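Local coordinates for CheQ (Campylobacter jejuni subsp. jejuni, PDB 6A51), which helps control transcription of the core chemotaxis operon cheVAW, acting alongside its fellow regulator CheP, at residues Q140-E145 / M165-Y170; D132-N137 / I159-S164. One frame throughout, in Å; residues are numbered along the deposited sequence.

Contact 1 of 2, residues Q140-E145 / M165-Y170; sequences QHIYIE and MCVGYY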
ATOM      1  N   GLN A 140       0.103  14.625   0.299  1.00 44.89           N
ATOM      2  CA  GLN A 140      -0.524  15.064  -0.931  1.00 38.43           C
ATOM      3  C   GLN A 140      -1.267  13.915  -1.595  1.00 45.33           C
ATOM      4  O   GLN A 140      -0.826  12.762  -1.565  1.00 44.74           O
ATOM      5  CB  GLN A 140       0.527  15.630  -1.882  1.00 45.54           C
ATOM      6  CG  GLN A 140       0.594  17.142  -1.859  1.00 36.45           C
ATOM      7  CD  GLN A 140       1.923  17.640  -2.312  1.00 49.84           C
ATOM      8  OE1 GLN A 140       2.953  17.276  -1.741  1.00 56.20           O
ATOM      9  NE2 GLN A 140       1.929  18.473  -3.358  1.00 74.50           N
ATOM     10  N   HIS A 141      -2.412  14.233  -2.182  1.00 35.36           N
ATOM     11  CA  HIS A 141      -3.142  13.272  -2.985  1.00 37.81           C
ATOM     12  C   HIS A 141      -2.616  13.380  -4.409  1.00 40.49           C
ATOM     13  O   HIS A 141      -2.853  14.381  -5.085  1.00 55.71           O
ATOM     14  CB  HIS A 141      -4.646  13.521  -2.916  1.00 37.57           C
ATOM     15  CG  HIS A 141      -5.466  12.355  -3.381  1.00 69.25           C
ATOM     16  ND1 HIS A 141      -6.531  11.853  -2.658  1.00 67.37           N
ATOM     17  CD2 HIS A 141      -5.368  11.582  -4.493  1.00 53.97           C
ATOM     18  CE1 HIS A 141      -7.056  10.827  -3.308  1.00 53.10           C
ATOM     19  NE2 HIS A 141      -6.368  10.641  -4.423  1.00 49.21           N
ATOM     20  N   ILE A 142      -1.892  12.366  -4.856  1.00 37.15           N
ATOM     21  CA  ILE A 142      -1.356  12.316  -6.210  1.00 34.78           C
ATOM     22  C   ILE A 142      -2.307  11.514  -7.083  1.00 27.59           C
ATOM     23  O   ILE A 142      -2.999  10.612  -6.614  1.00 32.62           O
ATOM     24  CB  ILE A 142       0.066  11.710  -6.231  1.00 21.78           C
ATOM     25  CG1 ILE A 142       0.042  10.279  -5.702  1.00 32.26           C
ATOM     26  CG2 ILE A 142       1.004  12.530  -5.351  1.00 20.77           C
ATOM     27  CD1 ILE A 142       1.394   9.594  -5.697  1.00 23.20           C
ATOM     28  N   TYR A 143      -2.355  11.852  -8.365  1.00 27.87           N
ATOM     29  CA  TYR A 143      -2.955  10.995  -9.372  1.00 22.35           C
ATOM     30  C   TYR A 143      -1.943  10.749 -10.480  1.00 35.90           C
ATOM     31  O   TYR A 143      -1.036  11.559 -10.706  1.00 26.26           O
ATOM     32  CB  TYR A 143      -4.228  11.589  -9.980  1.00 22.02           C
ATOM     33  CG  TYR A 143      -4.062  12.892 -10.759  1.00 22.56           C
ATOM     34  CD1 TYR A 143      -4.170  14.124 -10.119  1.00 16.25           C
ATOM     35  CD2 TYR A 143      -3.845  12.889 -12.131  1.00 25.25           C
ATOM     36  CE1 TYR A 143      -4.059  15.310 -10.817  1.00 31.81           C
ATOM     37  CE2 TYR A 143      -3.725  14.077 -12.842  1.00 29.69           C
ATOM     38  CZ  TYR A 143      -3.829  15.278 -12.179  1.00 38.07           C
ATOM     39  OH  TYR A 143      -3.718  16.457 -12.872  1.00 48.55           O
ATOM     40  N   ILE A 144      -2.119   9.618 -11.165  1.00 26.30           N
ATOM     41  CA  ILE A 144      -1.264   9.192 -12.263  1.00 33.71           C
ATOM     42  C   ILE A 144      -2.152   9.029 -13.482  1.00 33.70           C
ATOM     43  O   ILE A 144      -3.187   8.364 -13.416  1.00 32.56           O
ATOM     44  CB  ILE A 144      -0.527   7.874 -11.955  1.00 31.23           C
ATOM     45  CG1 ILE A 144       0.299   7.992 -10.683  1.00 30.86           C
ATOM     46  CG2 ILE A 144       0.386   7.479 -13.119  1.00 18.08           C
ATOM     47  CD1 ILE A 144       0.889   6.663 -10.220  1.00 21.14           C
ATOM     48  N   GLU A 145      -1.727   9.592 -14.600  1.00 33.46           N
ATOM     49  CA  GLU A 145      -2.629   9.705 -15.726  1.00 39.97           C
ATOM     50  C   GLU A 145      -1.791   9.812 -16.984  1.00 39.38           C
ATOM     51  O   GLU A 145      -0.693  10.363 -16.956  1.00 37.74           O
ATOM     52  CB  GLU A 145      -3.510  10.941 -15.571  1.00 31.87           C
ATOM     53  CG  GLU A 145      -4.912  10.833 -16.030  1.00 43.43           C
ATOM     54  CD  GLU A 145      -5.647  12.142 -15.793  1.00 56.84           C
ATOM     55  OE1 GLU A 145      -5.158  13.179 -16.307  1.00 55.85           O
ATOM     56  OE2 GLU A 145      -6.683  12.139 -15.074  1.00 45.88           O
ATOM     57  N   MET A 165       3.164   8.967 -19.192  1.00 32.39           N
ATOM     58  CA  MET A 165       2.445   9.120 -17.929  1.00 32.04           C
ATOM     59  C   MET A 165       2.874  10.380 -17.193  1.00 34.58           C
ATOM     60  O   MET A 165       4.060  10.725 -17.156  1.00 38.47           O
ATOM     61  CB  MET A 165       2.646   7.916 -17.001  1.00 38.14           C
ATOM     62  CG  MET A 165       2.222   6.588 -17.583  1.00 53.55           C
ATOM     63  SD  MET A 165       0.459   6.495 -17.942  1.00 50.59           S
ATOM     64  CE  MET A 165      -0.275   6.271 -16.335  1.00 46.79           C
ATOM     65  N   CYS A 166       1.901  11.041 -16.581  1.00 27.43           N
ATOM     66  CA  CYS A 166       2.086  12.253 -15.806  1.00 26.34           C
ATOM     67  C   CYS A 166       1.562  12.036 -14.394  1.00 33.72           C
ATOM     68  O   CYS A 166       0.752  11.136 -14.136  1.00 28.11           O
ATOM     69  CB  CYS A 166       1.355  13.440 -16.454  1.00 23.11           C
ATOM     70  SG  CYS A 166       2.255  14.143 -17.845  1.00 64.75           S
ATOM     71  N   VAL A 167       2.002  12.899 -13.480  1.00 27.00           N
ATOM     72  CA  VAL A 167       1.509  12.893 -12.108  1.00 26.14           C
ATOM     73  C   VAL A 167       1.056  14.294 -11.730  1.00 30.72           C
ATOM     74  O   VAL A 167       1.787  15.270 -11.950  1.00 37.40           O
ATOM     75  CB  VAL A 167       2.574  12.392 -11.119  1.00 23.75           C
ATOM     76  CG1 VAL A 167       2.088  12.569  -9.668  1.00 21.80           C
ATOM     77  CG2 VAL A 167       2.882  10.968 -11.405  1.00 18.59           C
ATOM     78  N   GLY A 168      -0.140  14.388 -11.148  1.00 28.58           N
ATOM     79  CA  GLY A 168      -0.644  15.621 -10.588  1.00 25.91           C
ATOM     80  C   GLY A 168      -0.991  15.395  -9.128  1.00 33.07           C
ATOM     81  O   GLY A 168      -0.867  14.281  -8.615  1.00 33.13           O
ATOM     82  N   TYR A 169      -1.423  16.472  -8.464  1.00 41.42           N
ATOM     83  CA  TYR A 169      -1.755  16.399  -7.039  1.00 53.76           C
ATOM     84  C   TYR A 169      -2.866  17.388  -6.717  1.00 44.76           C
ATOM     85  O   TYR A 169      -3.094  18.351  -7.446  1.00 54.38           O
ATOM     86  CB  TYR A 169      -0.532  16.680  -6.135  1.00 44.08           C
ATOM     87  CG  TYR A 169       0.312  17.804  -6.679  1.00 52.72           C
ATOM     88  CD1 TYR A 169      -0.067  19.132  -6.496  1.00 55.81           C
ATOM     89  CD2 TYR A 169       1.458  17.539  -7.435  1.00 45.58           C
ATOM     90  CE1 TYR A 169       0.677  20.174  -7.029  1.00 62.68           C
ATOM     91  CE2 TYR A 169       2.213  18.576  -7.987  1.00 56.36           C
ATOM     92  CZ  TYR A 169       1.814  19.889  -7.776  1.00 77.04           C
ATOM     93  OH  TYR A 169       2.548  20.919  -8.312  1.00 85.91           O
ATOM     94  N   TYR A 170      -3.548  17.140  -5.603  1.00 57.45           N
ATOM     95  CA  TYR A 170      -4.456  18.115  -5.012  1.00 43.56           C
ATOM     96  C   TYR A 170      -4.494  18.023  -3.492  1.00 54.30           C
ATOM     97  O   TYR A 170      -3.532  17.573  -2.863  1.00 66.22           O
ATOM     98  CB  TYR A 170      -5.855  17.938  -5.560  1.00 55.28           C
ATOM     99  CG  TYR A 170      -6.640  16.761  -5.022  1.00 54.84           C
ATOM    100  CD1 TYR A 170      -6.609  15.521  -5.663  1.00 54.49           C
ATOM    101  CD2 TYR A 170      -7.465  16.902  -3.911  1.00 61.34           C
ATOM    102  CE1 TYR A 170      -7.376  14.445  -5.198  1.00 46.53           C
ATOM    103  CE2 TYR A 170      -8.225  15.834  -3.431  1.00 76.62           C
ATOM    104  CZ  TYR A 170      -8.180  14.608  -4.077  1.00 77.79           C
ATOM    105  OH  TYR A 170      -8.937  13.549  -3.599  1.00 85.15           O
TER
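In H141 CG is anti to the backbone N (chi1 -163°), and in Y170 CG sits between the backbone N and the carbonyl carbon (chi1 76°); the two side chains run next to each other in the same direction. Their rings form an offset stack, centroids 4.5 Å apart and planes at 22°, and H141 CB lies over one face of the tyrosine, toward its rim. H141 NE2 is hydrogen-bonded to F94 O, tying the pair to helix 88-95. Y170 N donates to H141 O at 2.9 Å, just beyond the strands, and the antiparallel bonding continues through the hydrogen-bonded pairs Y143 with G168 and E145 with C166. The bond from C166 N to E145 O is 2.7 Å long and nearly straight. Glycine suits position 168 because one face of the Y143 ring lies over its backbone, with G168 CA toward the rim and 3.8 Å from the ring centroid in a CH-pi contact. I144 CG1 touches V167 CG2 at 4.0 Å. The bent M165 chain brings CE to I144 CG2, 3.5 Å away. Y143 OH is hydrogen-bonded to R158 NH1. The strand pair is thus two-sided along most of its length: apolar I142, I144 and V167 pack toward helices 88-95 and 127-134 or I161, while Y143, E145 and C166, disulfide-bonded to C147, lie on the reverse face; toward the C-terminus the exposed Y169 breaks the pattern.

Contact 2 of 2, residues D132-N137 / I159-S164; sequences DFLGLN and IKITES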
ATOM      1  N   ASP A 132       9.011  10.008  -2.595  1.00 29.37           N
ATOM      2  CA  ASP A 132      10.374  10.539  -2.598  1.00 32.37           C
ATOM      3  C   ASP A 132      10.870  10.761  -4.022  1.00 34.63           C
ATOM      4  O   ASP A 132      11.462  11.802  -4.333  1.00 40.96           O
ATOM      5  CB  ASP A 132      11.311   9.586  -1.854  1.00 27.87           C
ATOM      6  CG  ASP A 132      11.002   9.484  -0.358  1.00 37.89           C
ATOM      7  OD1 ASP A 132      10.358  10.406   0.208  1.00 37.55           O
ATOM      8  OD2 ASP A 132      11.411   8.466   0.249  1.00 39.64           O
ATOM      9  N   PHE A 133      10.634   9.783  -4.900  1.00 28.15           N
ATOM     10  CA  PHE A 133      10.943   9.932  -6.316  1.00 33.01           C
ATOM     11  C   PHE A 133      10.258  11.161  -6.913  1.00 28.66           C
ATOM     12  O   PHE A 133      10.878  11.936  -7.648  1.00 30.86           O
ATOM     13  CB  PHE A 133      10.526   8.650  -7.038  1.00 27.22           C
ATOM     14  CG  PHE A 133      10.585   8.727  -8.526  1.00 28.81           C
ATOM     15  CD1 PHE A 133      11.815   8.699  -9.191  1.00 30.62           C
ATOM     16  CD2 PHE A 133       9.404   8.768  -9.272  1.00 18.74           C
ATOM     17  CE1 PHE A 133      11.878   8.731 -10.591  1.00 27.38           C
ATOM     18  CE2 PHE A 133       9.442   8.797 -10.674  1.00 24.61           C
ATOM     19  CZ  PHE A 133      10.685   8.786 -11.334  1.00 30.76           C
ATOM     20  N   LEU A 134       8.989  11.373  -6.583  1.00 20.33           N
ATOM     21  CA  LEU A 134       8.265  12.533  -7.081  1.00 24.27           C
ATOM     22  C   LEU A 134       8.688  13.837  -6.414  1.00 31.83           C
ATOM     23  O   LEU A 134       8.311  14.906  -6.903  1.00 28.13           O
ATOM     24  CB  LEU A 134       6.760  12.328  -6.875  1.00 24.45           C
ATOM     25  CG  LEU A 134       6.154  11.154  -7.634  1.00 28.60           C
ATOM     26  CD1 LEU A 134       4.700  11.020  -7.269  1.00 21.02           C
ATOM     27  CD2 LEU A 134       6.333  11.371  -9.144  1.00 24.44           C
ATOM     28  N   GLY A 135       9.431  13.783  -5.309  1.00 26.64           N
ATOM     29  CA  GLY A 135       9.750  14.993  -4.577  1.00 27.23           C
ATOM     30  C   GLY A 135       8.558  15.676  -3.938  1.00 35.54           C
ATOM     31  O   GLY A 135       8.558  16.903  -3.797  1.00 32.68           O
ATOM     32  N   LEU A 136       7.543  14.914  -3.541  1.00 18.36           N
ATOM     33  CA  LEU A 136       6.349  15.461  -2.920  1.00 37.42           C
ATOM     34  C   LEU A 136       6.294  15.050  -1.459  1.00 34.50           C
ATOM     35  O   LEU A 136       7.019  14.157  -1.005  1.00 32.47           O
ATOM     36  CB  LEU A 136       5.084  14.992  -3.644  1.00 30.01           C
ATOM     37  CG  LEU A 136       5.065  15.294  -5.139  1.00 32.88           C
ATOM     38  CD1 LEU A 136       3.789  14.768  -5.734  1.00 26.22           C
ATOM     39  CD2 LEU A 136       5.211  16.784  -5.413  1.00 26.39           C
ATOM     40  N   ASN A 137       5.415  15.726  -0.730  1.00 34.98           N
ATOM     41  CA  ASN A 137       5.202  15.463   0.684  1.00 46.13           C
ATOM     42  C   ASN A 137       4.116  14.409   0.860  1.00 39.79           C
ATOM     43  O   ASN A 137       3.153  14.344   0.091  1.00 42.63           O
ATOM     44  CB  ASN A 137       4.830  16.754   1.420  1.00 31.15           C
ATOM     45  CG  ASN A 137       6.017  17.714   1.546  1.00 53.82           C
ATOM     46  OD1 ASN A 137       7.163  17.293   1.759  1.00 44.24           O
ATOM     47  ND2 ASN A 137       5.746  19.006   1.411  1.00 51.31           N
ATOM     48  N   ILE A 159       4.355  16.783 -13.444  1.00 26.76           N
ATOM     49  CA  ILE A 159       5.523  15.908 -13.381  1.00 23.31           C
ATOM     50  C   ILE A 159       5.333  14.771 -14.370  1.00 27.83           C
ATOM     51  O   ILE A 159       4.355  14.016 -14.294  1.00 40.01           O
ATOM     52  CB  ILE A 159       5.742  15.356 -11.967  1.00 28.25           C
ATOM     53  CG1 ILE A 159       5.965  16.472 -10.957  1.00 26.31           C
ATOM     54  CG2 ILE A 159       6.961  14.450 -11.947  1.00 27.38           C
ATOM     55  CD1 ILE A 159       5.750  16.020  -9.527  1.00 25.32           C
ATOM     56  N   LYS A 160       6.274  14.619 -15.286  1.00 24.26           N
ATOM     57  CA  LYS A 160       6.184  13.592 -16.315  1.00 25.56           C
ATOM     58  C   LYS A 160       7.252  12.534 -16.040  1.00 23.57           C
ATOM     59  O   LYS A 160       8.447  12.848 -16.001  1.00 29.92           O
ATOM     60  CB  LYS A 160       6.330  14.214 -17.710  1.00 16.73           C
ATOM     61  CG  LYS A 160       6.141  13.195 -18.825  1.00 28.20           C
ATOM     62  CD  LYS A 160       5.841  13.800 -20.199  1.00 29.24           C
ATOM     63  CE  LYS A 160       5.680  12.679 -21.236  1.00 37.96           C
ATOM     64  NZ  LYS A 160       5.645  13.114 -22.672  1.00 40.79           N
ATOM     65  N   ILE A 161       6.821  11.291 -15.824  1.00 21.39           N
ATOM     66  CA  ILE A 161       7.703  10.232 -15.340  1.00 25.11           C
ATOM     67  C   ILE A 161       7.916   9.130 -16.354  1.00 23.23           C
ATOM     68  O   ILE A 161       8.682   8.197 -16.082  1.00 36.13           O
ATOM     69  CB  ILE A 161       7.171   9.635 -14.031  1.00 35.42           C
ATOM     70  CG1 ILE A 161       5.802   8.998 -14.282  1.00 25.26           C
ATOM     71  CG2 ILE A 161       7.102  10.711 -12.951  1.00 21.91           C
ATOM     72  CD1 ILE A 161       5.167   8.469 -13.005  1.00 25.16           C
ATOM     73  N   THR A 162       7.279   9.213 -17.517  1.00 26.16           N
ATOM     74  CA  THR A 162       7.239   8.161 -18.525  1.00 24.58           C
ATOM     75  C   THR A 162       6.973   8.849 -19.849  1.00 32.65           C
ATOM     76  O   THR A 162       6.463   9.970 -19.877  1.00 28.56           O
ATOM     77  CB  THR A 162       6.152   7.134 -18.184  1.00 26.93           C
ATOM     78  OG1 THR A 162       6.699   6.156 -17.295  1.00 34.30           O
ATOM     79  CG2 THR A 162       5.537   6.468 -19.411  1.00 39.81           C
ATOM     80  N   GLU A 163       7.364   8.196 -20.943  1.00 40.16           N
ATOM     81  CA  GLU A 163       7.010   8.670 -22.278  1.00 37.96           C
ATOM     82  C   GLU A 163       5.571   9.180 -22.337  1.00 40.03           C
ATOM     83  O   GLU A 163       5.294  10.185 -22.990  1.00 35.82           O
ATOM     84  CB  GLU A 163       7.218   7.548 -23.290  1.00 31.83           C
ATOM     85  CG  GLU A 163       7.686   8.029 -24.638  1.00 65.44           C
ATOM     86  CD  GLU A 163       8.726   7.101 -25.263  1.00 91.04           C
ATOM     87  OE1 GLU A 163       9.839   7.597 -25.591  1.00 67.56           O
ATOM     88  OE2 GLU A 163       8.430   5.887 -25.420  1.00 77.35           O
ATOM     89  N   SER A 164       4.664   8.531 -21.600  1.00 41.87           N
ATOM     90  CA  SER A 164       3.239   8.812 -21.683  1.00 37.47           C
ATOM     91  C   SER A 164       2.534   9.139 -20.359  1.00 51.72           C
ATOM     92  O   SER A 164       1.360   9.525 -20.404  1.00 36.31           O
ATOM     93  CB  SER A 164       2.524   7.605 -22.300  1.00 35.95           C
ATOM     94  OG  SER A 164       2.753   6.469 -21.471  1.00 46.63           O
TER
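I161 lays its CG2 methyl against two residues at the end of helix 127-134, meeting F133 CE2 at 3.8 Å and L134 CD2 at 3.9 Å. Both helix side chains pass it at a slant. F133 CG is anti to the backbone N (chi1 171°), and from there the ring is long enough for CE2 to reach the methyl; F133 also touches L113 of helix 109-113. L134 is buried, and its CD2 lies 4.2 Å from I159 CG2 as well, while its branched end packs on V167 and I142 of the sheet. The tip of I159, CD1, approaches L136 CD2, also at 4.2 Å, and lies 3.8 Å from L134 O. Branched aliphatic residues fit here, since the side chains meet through methyls and one ring, with a backbone carbonyl also touched by I159 CD1. G135 closes the helix in a Schellman motif, its N bonded to D132 O at 3.0 Å; glycine readily takes the positive phi required. The chain then turns so that L136 points back to the sheet. This is typical of a capped helix C-terminus packed against the turn end of a beta-hairpin, here strands 159-160 and 165-169.

Overall arrangement
Contacts 1 and 2 have centres 9 Å apart, and both reach one small antiparallel sheet, contact 1 joining two of its strands and contact 2 packing a helix end on the third; strand 165-169 lies between 142-146 and 159-160. Their segments alternate along the chain: the helix end at 132-137 leads into 140-145, and 159-164 turns back into 165-170. V167 joins them through its backbone, with V167 N 2.7 Å from I159 O, probably a hydrogen bond. On the helix-facing side they share one apolar layer, where I142 CG2 meets L136 CD1 at 3.6 Å. Contact 1 pairs the two longer strands, and contact 2 packs the short edge strand and its turn on the end of helix 127-134.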